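Local coordinates for De novo designed switch protein caging a hemagglutinin binder (sCageHA267_1S) (Synthetic construct, PDB 7CBC) that acts as a designed biosensor switch, a six-helical bundle that cages a hemagglutinin binder, presumably until activation releases it, at residues Q34-E39 against D62-I67; D55-V60 against R135-L140; E28-L33 against R261-A266; E39-A44 against D234-A239; R70-I75 against A121-A126. All blocks are in the same frame, centred on the assembly; numbering follows the deposited sequence.

Interaction 1 (Q34-E39 against D62-I67); sequences QELNLE and DKSKEI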
# COMPACT_ATOMS: atom_id res chain seq x y z
N GLN A 34 -10.52 10.12 -4.89
CA GLN A 34 -10.15 11.09 -5.92
C GLN A 34 -11.31 11.36 -6.87
O GLN A 34 -11.57 12.51 -7.25
CB GLN A 34 -8.94 10.58 -6.71
CG GLN A 34 -8.49 11.51 -7.81
CD GLN A 34 -7.85 12.77 -7.27
OE1 GLN A 34 -7.85 13.01 -6.06
NE2 GLN A 34 -7.27 13.56 -8.17
N GLU A 35 -12.01 10.30 -7.27
CA GLU A 35 -13.16 10.43 -8.14
C GLU A 35 -14.20 11.36 -7.54
O GLU A 35 -14.79 12.20 -8.24
CB GLU A 35 -13.74 9.04 -8.41
CG GLU A 35 -14.72 8.99 -9.54
CD GLU A 35 -15.13 7.58 -9.91
OE1 GLU A 35 -14.50 6.60 -9.41
OE2 GLU A 35 -16.07 7.47 -10.73
N LEU A 36 -14.42 11.25 -6.22
CA LEU A 36 -15.33 12.16 -5.52
C LEU A 36 -14.78 13.59 -5.50
O LEU A 36 -15.53 14.55 -5.71
CB LEU A 36 -15.57 11.69 -4.10
CG LEU A 36 -16.27 10.35 -3.91
CD1 LEU A 36 -16.63 10.20 -2.44
CD2 LEU A 36 -17.52 10.28 -4.79
N ASN A 37 -13.50 13.75 -5.19
CA ASN A 37 -12.96 15.10 -5.12
C ASN A 37 -13.09 15.82 -6.45
O ASN A 37 -13.48 17.00 -6.50
CB ASN A 37 -11.50 15.08 -4.65
CG ASN A 37 -10.98 16.47 -4.33
OD1 ASN A 37 -11.22 17.00 -3.25
ND2 ASN A 37 -10.27 17.06 -5.28
N LEU A 38 -12.79 15.14 -7.56
CA LEU A 38 -12.91 15.79 -8.86
C LEU A 38 -14.36 16.18 -9.12
O LEU A 38 -14.63 17.30 -9.57
CB LEU A 38 -12.39 14.88 -9.96
CG LEU A 38 -10.87 14.66 -9.89
CD1 LEU A 38 -10.39 13.97 -11.14
CD2 LEU A 38 -10.13 15.99 -9.68
N GLU A 39 -15.29 15.28 -8.82
CA GLU A 39 -16.71 15.58 -8.98
C GLU A 39 -17.13 16.77 -8.13
O GLU A 39 -17.92 17.61 -8.57
CB GLU A 39 -17.54 14.36 -8.63
CG GLU A 39 -17.43 13.23 -9.63
CD GLU A 39 -18.60 13.21 -10.58
OE1 GLU A 39 -19.70 13.65 -10.17
OE2 GLU A 39 -18.43 12.77 -11.74
N ASP A 62 -20.09 12.42 3.83
CA ASP A 62 -20.58 11.10 4.22
C ASP A 62 -20.09 10.02 3.26
O ASP A 62 -19.71 8.94 3.70
CB ASP A 62 -22.11 11.10 4.30
CG ASP A 62 -22.64 12.05 5.37
OD1 ASP A 62 -21.92 12.28 6.37
OD2 ASP A 62 -23.78 12.56 5.21
N LYS A 63 -20.07 10.30 1.95
CA LYS A 63 -19.60 9.29 1.01
C LYS A 63 -18.11 8.98 1.23
O LYS A 63 -17.70 7.82 1.17
CB LYS A 63 -19.85 9.73 -0.43
CG LYS A 63 -20.22 8.59 -1.39
CD LYS A 63 -19.04 7.63 -1.69
CE LYS A 63 -19.46 6.39 -2.50
NZ LYS A 63 -18.33 5.65 -3.18
N SER A 64 -17.31 10.01 1.51
CA SER A 64 -15.89 9.80 1.78
C SER A 64 -15.67 8.99 3.05
O SER A 64 -14.81 8.09 3.08
CB SER A 64 -15.17 11.15 1.89
OG SER A 64 -15.25 11.84 0.66
N LYS A 65 -16.42 9.28 4.11
CA LYS A 65 -16.20 8.58 5.36
C LYS A 65 -16.60 7.11 5.23
O LYS A 65 -15.98 6.25 5.87
CB LYS A 65 -16.96 9.26 6.50
CG LYS A 65 -16.21 10.47 7.10
CD LYS A 65 -16.75 11.80 6.57
CE LYS A 65 -15.68 12.91 6.49
NZ LYS A 65 -14.65 12.71 5.42
N GLU A 66 -17.59 6.81 4.40
CA GLU A 66 -17.93 5.43 4.13
C GLU A 66 -16.78 4.72 3.41
O GLU A 66 -16.38 3.62 3.80
CB GLU A 66 -19.23 5.36 3.33
CG GLU A 66 -19.68 3.95 2.99
CD GLU A 66 -19.89 3.07 4.23
OE1 GLU A 66 -20.06 3.62 5.35
OE2 GLU A 66 -19.86 1.83 4.09
N ILE A 67 -16.21 5.36 2.38
CA ILE A 67 -15.05 4.80 1.70
C ILE A 67 -13.92 4.54 2.69
O ILE A 67 -13.28 3.49 2.67
CB ILE A 67 -14.60 5.73 0.56
CG1 ILE A 67 -15.57 5.65 -0.61
CG2 ILE A 67 -13.17 5.40 0.12
CD1 ILE A 67 -15.31 6.67 -1.68
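S64 OG, which L36 CD1 of the facing helix approaches to 3.8 Å, is held by two polar partners: the carbonyl oxygen of V60, one turn earlier, and the side-chain NE2 of Q130 on helix 99-142. Its hydroxyl stands beside its own backbone N (chi1 -63°), within range of that preceding turn, and is satisfied although the residue is buried. Everything that crosses between Q34-E39 and D62-I67 is by contrast apolar or van der Waals contact, and nearly all of it falls to one methyl of L36, CD1. L36 CD1 meets I67 CD1 at 3.8 Å, and lies against the aliphatic part of K63, its closest neighbour there being K63 CD at 3.6 Å. The lysine chain bends at chi2 (-70°) and runs across the leucine at about a right angle, placing its CB, CG and CD along the methyl on the solvent-exposed side. The two segments run antiparallel at 170°, their axes 10.6 Å apart. Around them, S64 also touches I134 of helix 99-142, and I67 packs back on A29, R32 and L33 of helix 3-46. Elsewhere on that helix Q34 NE2 bonds to N232 and S259, tying it to helices 195-239 and 245-268.

Interaction 2 (D55-V60 against R135-L140); sequences DEIKEV and RAVELL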
# COMPACT_ATOMS: atom_id res chain seq x y z
N ASP A 55 -25.64 20.86 1.14
CA ASP A 55 -26.15 19.49 1.03
C ASP A 55 -25.19 18.60 0.26
O ASP A 55 -25.01 17.42 0.61
CB ASP A 55 -27.52 19.49 0.35
CG ASP A 55 -28.65 19.84 1.30
OD1 ASP A 55 -28.58 19.43 2.48
OD2 ASP A 55 -29.62 20.51 0.86
N GLU A 56 -24.58 19.13 -0.80
CA GLU A 56 -23.67 18.31 -1.60
C GLU A 56 -22.32 18.15 -0.91
O GLU A 56 -21.68 17.11 -1.04
CB GLU A 56 -23.50 18.91 -2.99
CG GLU A 56 -24.82 19.05 -3.74
CD GLU A 56 -24.89 18.13 -4.95
OE1 GLU A 56 -24.25 17.06 -4.90
OE2 GLU A 56 -25.60 18.48 -5.92
N ILE A 57 -21.89 19.17 -0.17
CA ILE A 57 -20.71 19.02 0.68
C ILE A 57 -20.94 17.92 1.72
O ILE A 57 -20.11 17.02 1.88
CB ILE A 57 -20.33 20.36 1.34
CG1 ILE A 57 -19.75 21.32 0.31
CG2 ILE A 57 -19.35 20.14 2.49
CD1 ILE A 57 -18.31 21.07 -0.02
N LYS A 58 -22.08 17.97 2.41
CA LYS A 58 -22.38 16.93 3.39
C LYS A 58 -22.39 15.55 2.75
O LYS A 58 -21.89 14.57 3.34
CB LYS A 58 -23.73 17.20 4.06
CG LYS A 58 -24.11 16.15 5.12
CD LYS A 58 -25.61 16.11 5.41
CE LYS A 58 -26.24 17.50 5.28
NZ LYS A 58 -27.59 17.62 5.91
N GLU A 59 -22.94 15.44 1.54
CA GLU A 59 -23.07 14.13 0.91
C GLU A 59 -21.72 13.59 0.45
O GLU A 59 -21.50 12.38 0.50
CB GLU A 59 -24.06 14.19 -0.25
CG GLU A 59 -24.53 12.82 -0.73
CD GLU A 59 -24.19 12.55 -2.19
OE1 GLU A 59 -23.56 13.41 -2.84
OE2 GLU A 59 -24.55 11.46 -2.70
N VAL A 60 -20.81 14.45 -0.01
CA VAL A 60 -19.49 13.93 -0.34
C VAL A 60 -18.71 13.64 0.93
O VAL A 60 -17.90 12.71 0.97
CB VAL A 60 -18.74 14.90 -1.28
CG1 VAL A 60 -18.46 16.21 -0.58
CG2 VAL A 60 -17.45 14.28 -1.79
N ARG A 135 -12.98 20.62 2.94
CA ARG A 135 -13.02 21.90 3.63
C ARG A 135 -12.55 23.02 2.71
O ARG A 135 -13.10 24.12 2.72
CB ARG A 135 -12.16 21.83 4.89
CG ARG A 135 -12.45 22.92 5.91
CD ARG A 135 -11.42 22.96 7.04
NE ARG A 135 -11.00 21.63 7.51
CZ ARG A 135 -9.72 21.26 7.61
NH1 ARG A 135 -8.75 22.10 7.28
NH2 ARG A 135 -9.41 20.04 8.04
N ALA A 136 -11.53 22.73 1.89
CA ALA A 136 -11.02 23.71 0.95
C ALA A 136 -12.09 24.15 -0.05
O ALA A 136 -12.28 25.35 -0.28
CB ALA A 136 -9.79 23.16 0.21
N VAL A 137 -12.79 23.18 -0.65
CA VAL A 137 -13.87 23.52 -1.57
C VAL A 137 -14.96 24.31 -0.85
O VAL A 137 -15.42 25.36 -1.33
CB VAL A 137 -14.44 22.25 -2.23
CG1 VAL A 137 -15.81 22.52 -2.83
CG2 VAL A 137 -13.48 21.72 -3.28
N GLU A 138 -15.36 23.81 0.32
CA GLU A 138 -16.40 24.44 1.14
C GLU A 138 -16.09 25.91 1.41
O GLU A 138 -16.96 26.78 1.29
CB GLU A 138 -16.51 23.64 2.43
CG GLU A 138 -17.65 23.94 3.37
CD GLU A 138 -17.65 22.96 4.54
OE1 GLU A 138 -16.63 22.89 5.26
OE2 GLU A 138 -18.65 22.24 4.73
N LEU A 139 -14.84 26.21 1.77
CA LEU A 139 -14.46 27.59 2.03
C LEU A 139 -14.27 28.38 0.74
O LEU A 139 -14.52 29.59 0.72
CB LEU A 139 -13.19 27.63 2.87
CG LEU A 139 -12.92 28.89 3.67
CD1 LEU A 139 -13.71 28.85 4.98
CD2 LEU A 139 -11.43 29.03 3.93
N LEU A 140 -13.85 27.72 -0.34
CA LEU A 140 -13.62 28.46 -1.58
C LEU A 140 -14.92 28.94 -2.22
O LEU A 140 -14.93 29.99 -2.87
CB LEU A 140 -12.82 27.61 -2.58
CG LEU A 140 -11.30 27.59 -2.31
CD1 LEU A 140 -10.56 26.65 -3.26
CD2 LEU A 140 -10.70 28.99 -2.37
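I57 reaches helix 99-142 from helix 50-93 with two branches, its CG2 methyl set against the carboxylate of E138 and its CD1 methyl against V137. The nearest approach is I57 CG2 to E138 OE2 at 3.1 Å, a close van der Waals meeting of carbon and oxygen with no hydrogen bond. The other branch is looser: I57 CD1 lies 4.0 Å from V137 CG1 and also 4.0 Å from E138 CB, near the root of the glutamate. E138 comes to the isoleucine with an extended chain, CG anti to the backbone N (chi1 -171°) and chi2 at 175°, so that its carboxylate extends past CD1 as far as CG2.

The second shell fixes both ends. R54, one turn before I57 on helix 50-93, forms a salt bridge to E138 OE2, with K61 adding a long, weak ion pair. On the apolar side V137 touches A44 of helix 3-46 and L236 of helix 195-239, while I57 itself is packed by L40. With I57 cut back to an alanine, a gap would probably open beside V137 and the carboxylate of E138 would lose the methyl that flanks it. The chemistry is therefore that of a boundary: hydrocarbon toward the bundle interior, and at its margin an ion pair that the adjoining methyl may partly shield from water and so strengthen.

Interaction 3 (E28-L33 against R261-A266); sequences EAMARL and RIVEDA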
# COMPACT_ATOMS: atom_id res chain seq x y z
N GLU A 28 -7.59 1.19 -4.69
CA GLU A 28 -8.97 1.34 -5.15
C GLU A 28 -9.68 2.45 -4.38
O GLU A 28 -10.27 3.36 -4.98
CB GLU A 28 -9.72 0.02 -5.02
CG GLU A 28 -11.03 -0.05 -5.79
CD GLU A 28 -12.23 0.55 -5.04
OE1 GLU A 28 -12.18 0.64 -3.79
OE2 GLU A 28 -13.23 0.93 -5.71
N ALA A 29 -9.63 2.38 -3.05
CA ALA A 29 -10.29 3.38 -2.22
C ALA A 29 -9.76 4.77 -2.49
O ALA A 29 -10.52 5.75 -2.42
CB ALA A 29 -10.12 3.03 -0.75
N MSE A 30 -8.47 4.89 -2.77
CA MSE A 30 -7.87 6.18 -3.10
C MSE A 30 -8.36 6.64 -4.47
O MSE A 30 -8.56 7.83 -4.69
CB MSE A 30 -6.33 6.08 -3.06
CG MSE A 30 -5.61 7.40 -3.37
SE MSE A 30 -3.72 7.15 -3.82
CE MSE A 30 -3.93 6.55 -5.67
N ALA A 31 -8.57 5.68 -5.38
CA ALA A 31 -9.18 6.03 -6.66
C ALA A 31 -10.60 6.54 -6.47
O ALA A 31 -11.00 7.54 -7.09
CB ALA A 31 -9.16 4.83 -7.60
N ARG A 32 -11.38 5.89 -5.59
CA ARG A 32 -12.74 6.35 -5.34
C ARG A 32 -12.74 7.74 -4.71
O ARG A 32 -13.50 8.61 -5.15
CB ARG A 32 -13.50 5.37 -4.45
CG ARG A 32 -13.50 3.93 -4.93
CD ARG A 32 -14.45 3.67 -6.09
NE ARG A 32 -13.96 4.26 -7.33
CZ ARG A 32 -13.07 3.69 -8.14
NH1 ARG A 32 -12.55 2.50 -7.85
NH2 ARG A 32 -12.70 4.33 -9.24
N LEU A 33 -11.91 7.96 -3.68
CA LEU A 33 -11.85 9.27 -3.04
C LEU A 33 -11.53 10.37 -4.05
O LEU A 33 -12.15 11.44 -4.05
CB LEU A 33 -10.81 9.28 -1.93
CG LEU A 33 -11.10 8.53 -0.63
CD1 LEU A 33 -9.86 8.52 0.26
CD2 LEU A 33 -12.29 9.14 0.09
N ARG A 261 -4.16 8.25 -15.15
CA ARG A 261 -2.82 7.82 -15.51
C ARG A 261 -1.94 7.59 -14.29
O ARG A 261 -1.07 6.72 -14.31
CB ARG A 261 -2.18 8.85 -16.45
CG ARG A 261 -2.72 8.77 -17.86
CD ARG A 261 -1.81 9.48 -18.85
NE ARG A 261 -2.02 10.92 -18.82
CZ ARG A 261 -2.94 11.56 -19.54
NH1 ARG A 261 -3.73 10.87 -20.36
NH2 ARG A 261 -3.06 12.87 -19.45
N ILE A 262 -2.15 8.38 -13.23
CA ILE A 262 -1.39 8.20 -12.00
C ILE A 262 -1.79 6.91 -11.30
O ILE A 262 -0.94 6.08 -10.95
CB ILE A 262 -1.57 9.43 -11.09
CG1 ILE A 262 -0.68 10.58 -11.58
CG2 ILE A 262 -1.31 9.08 -9.63
CD1 ILE A 262 -1.25 11.97 -11.28
N VAL A 263 -3.10 6.71 -11.12
CA VAL A 263 -3.59 5.45 -10.57
C VAL A 263 -3.09 4.27 -11.41
O VAL A 263 -2.65 3.24 -10.87
CB VAL A 263 -5.12 5.48 -10.48
CG1 VAL A 263 -5.67 4.13 -10.07
CG2 VAL A 263 -5.58 6.56 -9.52
N GLU A 264 -3.12 4.42 -12.74
CA GLU A 264 -2.63 3.37 -13.62
C GLU A 264 -1.15 3.10 -13.39
O GLU A 264 -0.72 1.94 -13.40
CB GLU A 264 -2.87 3.76 -15.08
CG GLU A 264 -4.26 3.47 -15.61
CD GLU A 264 -4.44 4.04 -17.01
OE1 GLU A 264 -5.58 4.39 -17.38
OE2 GLU A 264 -3.42 4.16 -17.73
N ASP A 265 -0.34 4.16 -13.21
CA ASP A 265 1.07 3.96 -12.91
C ASP A 265 1.26 3.09 -11.67
O ASP A 265 2.21 2.30 -11.62
CB ASP A 265 1.77 5.30 -12.72
CG ASP A 265 2.01 6.03 -14.03
OD1 ASP A 265 1.52 5.58 -15.10
OD2 ASP A 265 2.71 7.06 -13.99
N ALA A 266 0.36 3.20 -10.69
CA ALA A 266 0.48 2.40 -9.49
C ALA A 266 -0.05 0.97 -9.69
O ALA A 266 0.52 0.02 -9.15
CB ALA A 266 -0.25 3.08 -8.33
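V263 meets E28-L33 with both its methyls. Apolar contacts are all that cross here: V263 CG2 lies 4.2 Å from the terminal CE of M30, a selenomethionine, and V263 CG1 lies 4.3 Å from A31 CB. M30 starts out extended, with CG anti to the backbone N, then bends at chi3 (79°), which swings CE round to the valine; the two chains pass alongside one another, pointing opposite ways. The CA atoms of A31 and V263 are 6.8 Å apart, the small alanine letting the backbones come near. These helices, 3-46 and 245-268, are the first and last of the six-helical bundle, and the last, short one is probably the latch that leads into the caged binder. Beyond the pair, M30 also rests on A224 and L228 of helix 195-239, while I262 packs on L228 and L231.

No polar bond joins the two segments; the salt bridge within them lies on the first helix. R32 NH1 donates to E28 OE2 over 2.7 Å, nearly straight at 170°. The acceptor lies in the guanidinium plane, but the donor comes from above the carboxylate plane, 43° out of it. R32 NH2 forms a second salt bridge, to E35 OE1, so two carboxylates, one turn before and three residues after, grip one guanidinium.

Interaction 4 (E39-A44 against D234-A239); sequences ELVYLA and DLLRLA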
# COMPACT_ATOMS: atom_id res chain seq x y z
N GLU A 39 -15.29 15.28 -8.82
CA GLU A 39 -16.71 15.58 -8.98
C GLU A 39 -17.13 16.77 -8.13
O GLU A 39 -17.92 17.61 -8.57
CB GLU A 39 -17.54 14.36 -8.63
CG GLU A 39 -17.43 13.23 -9.63
CD GLU A 39 -18.60 13.21 -10.58
OE1 GLU A 39 -19.70 13.65 -10.17
OE2 GLU A 39 -18.43 12.77 -11.74
N LEU A 40 -16.63 16.85 -6.90
CA LEU A 40 -16.99 17.95 -6.02
C LEU A 40 -16.46 19.28 -6.56
O LEU A 40 -17.17 20.30 -6.53
CB LEU A 40 -16.48 17.69 -4.61
CG LEU A 40 -16.72 18.84 -3.65
CD1 LEU A 40 -18.21 19.21 -3.60
CD2 LEU A 40 -16.17 18.53 -2.26
N VAL A 41 -15.22 19.29 -7.04
CA VAL A 41 -14.68 20.50 -7.65
C VAL A 41 -15.55 20.93 -8.82
O VAL A 41 -15.86 22.11 -8.99
CB VAL A 41 -13.22 20.29 -8.08
CG1 VAL A 41 -12.76 21.47 -8.90
CG2 VAL A 41 -12.36 20.11 -6.87
N TYR A 42 -15.97 19.96 -9.64
CA TYR A 42 -16.73 20.28 -10.84
C TYR A 42 -18.06 20.93 -10.49
O TYR A 42 -18.51 21.85 -11.18
CB TYR A 42 -16.93 19.02 -11.69
CG TYR A 42 -17.51 19.29 -13.06
CD1 TYR A 42 -16.69 19.30 -14.19
CD2 TYR A 42 -18.86 19.53 -13.24
CE1 TYR A 42 -17.22 19.55 -15.46
CE2 TYR A 42 -19.39 19.79 -14.49
CZ TYR A 42 -18.57 19.79 -15.60
OH TYR A 42 -19.12 20.04 -16.84
N LEU A 43 -18.70 20.47 -9.42
CA LEU A 43 -19.98 21.04 -9.03
C LEU A 43 -19.81 22.40 -8.36
O LEU A 43 -20.70 23.25 -8.48
CB LEU A 43 -20.73 20.08 -8.11
CG LEU A 43 -22.06 19.61 -8.71
CD1 LEU A 43 -22.85 18.83 -7.68
CD2 LEU A 43 -22.88 20.78 -9.27
N ALA A 44 -18.70 22.61 -7.66
CA ALA A 44 -18.43 23.91 -7.05
C ALA A 44 -18.24 25.01 -8.09
O ALA A 44 -18.38 26.18 -7.75
CB ALA A 44 -17.19 23.82 -6.16
N ASP A 234 -3.28 22.10 -7.64
CA ASP A 234 -3.18 22.81 -8.92
C ASP A 234 -4.55 23.08 -9.52
O ASP A 234 -4.80 24.14 -10.10
CB ASP A 234 -2.32 22.00 -9.90
CG ASP A 234 -0.82 22.07 -9.60
OD1 ASP A 234 -0.44 22.66 -8.55
OD2 ASP A 234 -0.02 21.51 -10.39
N LEU A 235 -5.47 22.12 -9.38
CA LEU A 235 -6.81 22.29 -9.92
C LEU A 235 -7.60 23.31 -9.11
O LEU A 235 -8.35 24.12 -9.68
CB LEU A 235 -7.53 20.95 -9.94
CG LEU A 235 -8.99 20.94 -10.38
CD1 LEU A 235 -9.12 21.29 -11.86
CD2 LEU A 235 -9.59 19.57 -10.09
N LEU A 236 -7.45 23.29 -7.78
CA LEU A 236 -8.09 24.30 -6.94
C LEU A 236 -7.52 25.69 -7.21
O LEU A 236 -8.25 26.69 -7.17
CB LEU A 236 -7.92 23.94 -5.46
CG LEU A 236 -8.81 22.81 -4.97
CD1 LEU A 236 -8.73 22.69 -3.47
CD2 LEU A 236 -10.25 23.01 -5.41
N ARG A 237 -6.21 25.76 -7.44
CA ARG A 237 -5.61 27.02 -7.85
C ARG A 237 -6.28 27.55 -9.11
O ARG A 237 -6.66 28.72 -9.16
CB ARG A 237 -4.11 26.84 -8.06
CG ARG A 237 -3.33 28.13 -8.21
CD ARG A 237 -2.01 28.03 -7.46
NE ARG A 237 -1.24 29.27 -7.57
CZ ARG A 237 -1.50 30.37 -6.87
NH1 ARG A 237 -2.50 30.38 -6.01
NH2 ARG A 237 -0.75 31.46 -7.04
N LEU A 238 -6.48 26.69 -10.11
CA LEU A 238 -7.05 27.11 -11.38
C LEU A 238 -8.55 27.35 -11.30
O LEU A 238 -9.07 28.25 -11.97
CB LEU A 238 -6.75 26.07 -12.46
CG LEU A 238 -5.68 26.39 -13.50
CD1 LEU A 238 -4.37 26.78 -12.83
CD2 LEU A 238 -5.49 25.18 -14.43
N ALA A 239 -9.28 26.56 -10.51
CA ALA A 239 -10.73 26.65 -10.48
C ALA A 239 -11.22 27.88 -9.73
O ALA A 239 -12.41 28.18 -9.79
CB ALA A 239 -11.34 25.40 -9.85
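Helices 39-44 and 234-239 run parallel, 5° apart in direction with axes 11.2 Å from each other, and V41 and L236 bring their CA atoms nearest. They belong to helices 3-46 and 195-239 of the six-helical bundle, the first and fifth in chain order; being of odd rank in an up-and-down succession, they point the same way. V41 is the one residue of its segment to cross the gap, and its two methyls divide the work. V41 CG1, anti to the backbone N (chi1 171°), meets L235 CD2 at 3.9 Å; the two side chains meet tip to tip. V41 CG2, beside the backbone N, finds L236 CD2, also at 3.9 Å, the two side chains lying at a slant. L236 does not start toward V41: its CB leaves the helix to one side, and the branch end turns back in. The short fork of the valine is thus straddled by two consecutive leucines.

Other helices close round the group. L235 also packs on I252 of helix 245-268, and L236 on A136 of helix 99-142 and L153 of helix 146-190. On the first helix L40 also packs on V60, and A44 on V141. One turn on from L235, the last touch is a thin one: A239 CB against V41 CG1 at 4.3 Å.

Interaction 5 (R70-I75 against A121-A126); sequences RAEKEI and AFLEAA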
# COMPACT_ATOMS: atom_id res chain seq x y z
N ARG A 70 -14.73 1.70 5.23
CA ARG A 70 -14.64 0.37 4.65
C ARG A 70 -13.19 -0.00 4.32
O ARG A 70 -12.81 -1.18 4.40
CB ARG A 70 -15.55 0.29 3.42
CG ARG A 70 -15.22 -0.82 2.46
CD ARG A 70 -15.48 -0.39 1.04
NE ARG A 70 -14.72 0.81 0.78
CZ ARG A 70 -13.39 0.87 0.66
NH1 ARG A 70 -12.62 -0.24 0.76
NH2 ARG A 70 -12.83 2.04 0.46
N ALA A 71 -12.33 0.98 4.01
CA ALA A 71 -10.90 0.70 3.87
C ALA A 71 -10.26 0.38 5.22
O ALA A 71 -9.33 -0.44 5.27
CB ALA A 71 -10.18 1.88 3.21
N GLU A 72 -10.72 1.00 6.31
CA GLU A 72 -10.27 0.57 7.63
C GLU A 72 -10.65 -0.88 7.91
O GLU A 72 -9.93 -1.59 8.61
CB GLU A 72 -10.85 1.47 8.71
CG GLU A 72 -10.35 2.89 8.63
CD GLU A 72 -11.08 3.83 9.58
OE1 GLU A 72 -12.03 3.40 10.28
OE2 GLU A 72 -10.70 5.02 9.60
N LYS A 73 -11.79 -1.32 7.37
CA LYS A 73 -12.24 -2.70 7.54
C LYS A 73 -11.33 -3.67 6.79
O LYS A 73 -11.04 -4.76 7.29
CB LYS A 73 -13.69 -2.84 7.06
CG LYS A 73 -14.29 -4.24 7.19
CD LYS A 73 -14.51 -4.62 8.66
CE LYS A 73 -15.49 -5.78 8.81
NZ LYS A 73 -15.18 -6.93 7.91
N GLU A 74 -10.89 -3.31 5.57
CA GLU A 74 -9.96 -4.17 4.84
C GLU A 74 -8.65 -4.32 5.60
O GLU A 74 -8.04 -5.40 5.58
CB GLU A 74 -9.69 -3.62 3.44
CG GLU A 74 -10.92 -3.53 2.50
CD GLU A 74 -11.15 -4.81 1.69
OE1 GLU A 74 -11.15 -5.91 2.29
OE2 GLU A 74 -11.31 -4.72 0.45
N ILE A 75 -8.18 -3.26 6.25
CA ILE A 75 -6.95 -3.35 7.04
C ILE A 75 -7.14 -4.30 8.21
O ILE A 75 -6.28 -5.14 8.50
CB ILE A 75 -6.50 -1.96 7.51
CG1 ILE A 75 -6.04 -1.11 6.33
CG2 ILE A 75 -5.36 -2.08 8.51
CD1 ILE A 75 -5.46 0.22 6.75
N ALA A 121 -1.15 3.94 8.79
CA ALA A 121 -0.59 5.27 8.64
C ALA A 121 -0.90 5.84 7.26
O ALA A 121 -1.21 7.03 7.14
CB ALA A 121 0.91 5.25 8.89
N PHE A 122 -0.82 5.02 6.21
CA PHE A 122 -1.10 5.56 4.88
C PHE A 122 -2.57 5.96 4.75
O PHE A 122 -2.89 7.02 4.19
CB PHE A 122 -0.74 4.56 3.79
CG PHE A 122 -1.30 4.92 2.44
CD1 PHE A 122 -0.65 5.85 1.64
CD2 PHE A 122 -2.48 4.35 1.99
CE1 PHE A 122 -1.18 6.22 0.40
CE2 PHE A 122 -3.02 4.71 0.75
CZ PHE A 122 -2.37 5.64 -0.04
N LEU A 123 -3.47 5.12 5.25
CA LEU A 123 -4.89 5.41 5.09
C LEU A 123 -5.27 6.67 5.86
O LEU A 123 -6.11 7.45 5.40
CB LEU A 123 -5.72 4.21 5.55
CG LEU A 123 -7.24 4.39 5.51
CD1 LEU A 123 -7.69 4.90 4.15
CD2 LEU A 123 -7.96 3.10 5.87
N GLU A 124 -4.63 6.90 7.01
CA GLU A 124 -4.95 8.08 7.79
C GLU A 124 -4.54 9.35 7.04
O GLU A 124 -5.32 10.32 6.99
CB GLU A 124 -4.30 7.96 9.17
CG GLU A 124 -4.98 6.88 10.04
CD GLU A 124 -4.21 6.48 11.31
OE1 GLU A 124 -4.78 5.73 12.16
OE2 GLU A 124 -3.04 6.90 11.48
N ALA A 125 -3.38 9.33 6.39
CA ALA A 125 -2.99 10.46 5.55
C ALA A 125 -3.97 10.66 4.40
O ALA A 125 -4.24 11.79 4.00
CB ALA A 125 -1.58 10.28 5.01
N ALA A 126 -4.50 9.57 3.84
CA ALA A 126 -5.47 9.75 2.76
C ALA A 126 -6.78 10.35 3.27
O ALA A 126 -7.40 11.17 2.59
CB ALA A 126 -5.73 8.41 2.06
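One face of the peptide group joining A71 to E72 is covered by a methyl of L123: L123 CD2 stands almost straight above it, 3.6 Å from A71 C and 3.5 Å from E72 N. Side chains close round the same methyl. A71 CB approaches L123 CD2 to 3.7 Å, I75 CD1 to 3.9 Å, and E72 CG to 3.7 Å. The glutamate runs across the leucine at about a right angle and touches it with hydrocarbon, its carboxylate standing farther along the extended chain on the exposed side. L123 gets there with CG anti to the backbone N (chi1 177°), its other methyl, CD1, also lying against A71 CB. Since alanine is small, the leucine can press onto the bare backbone of the opposite helix. Behind, A71 and I75 rest on L26 and L22 of helix 3-46. With axes 10.8 Å apart at 176°, this is the antiparallel packing of successive helices, here 50-93 and 99-142, in an up-and-down helical bundle.

Interactions 1, 3 and 4 use helix 3-46, and interactions 1, 2 and 5 use helix 50-93, so every one uses at least one of the first two helices. Along helix 3-46 the order is 3, 1, 4; along helix 50-93 it is 2, 1, 5. Interaction 1 touches 2, 3 and 4, its centre 11, 13 and 14 Å from theirs, and adjoins 5 in sequence. Interactions 2 and 4 pack directly on each other, whereas the centres of 4 and 5 lie 25 Å apart. Interaction 3 closes the longest loop, enclosing all the others, and ties the sixth helix, probably the switchable one, to the bundle.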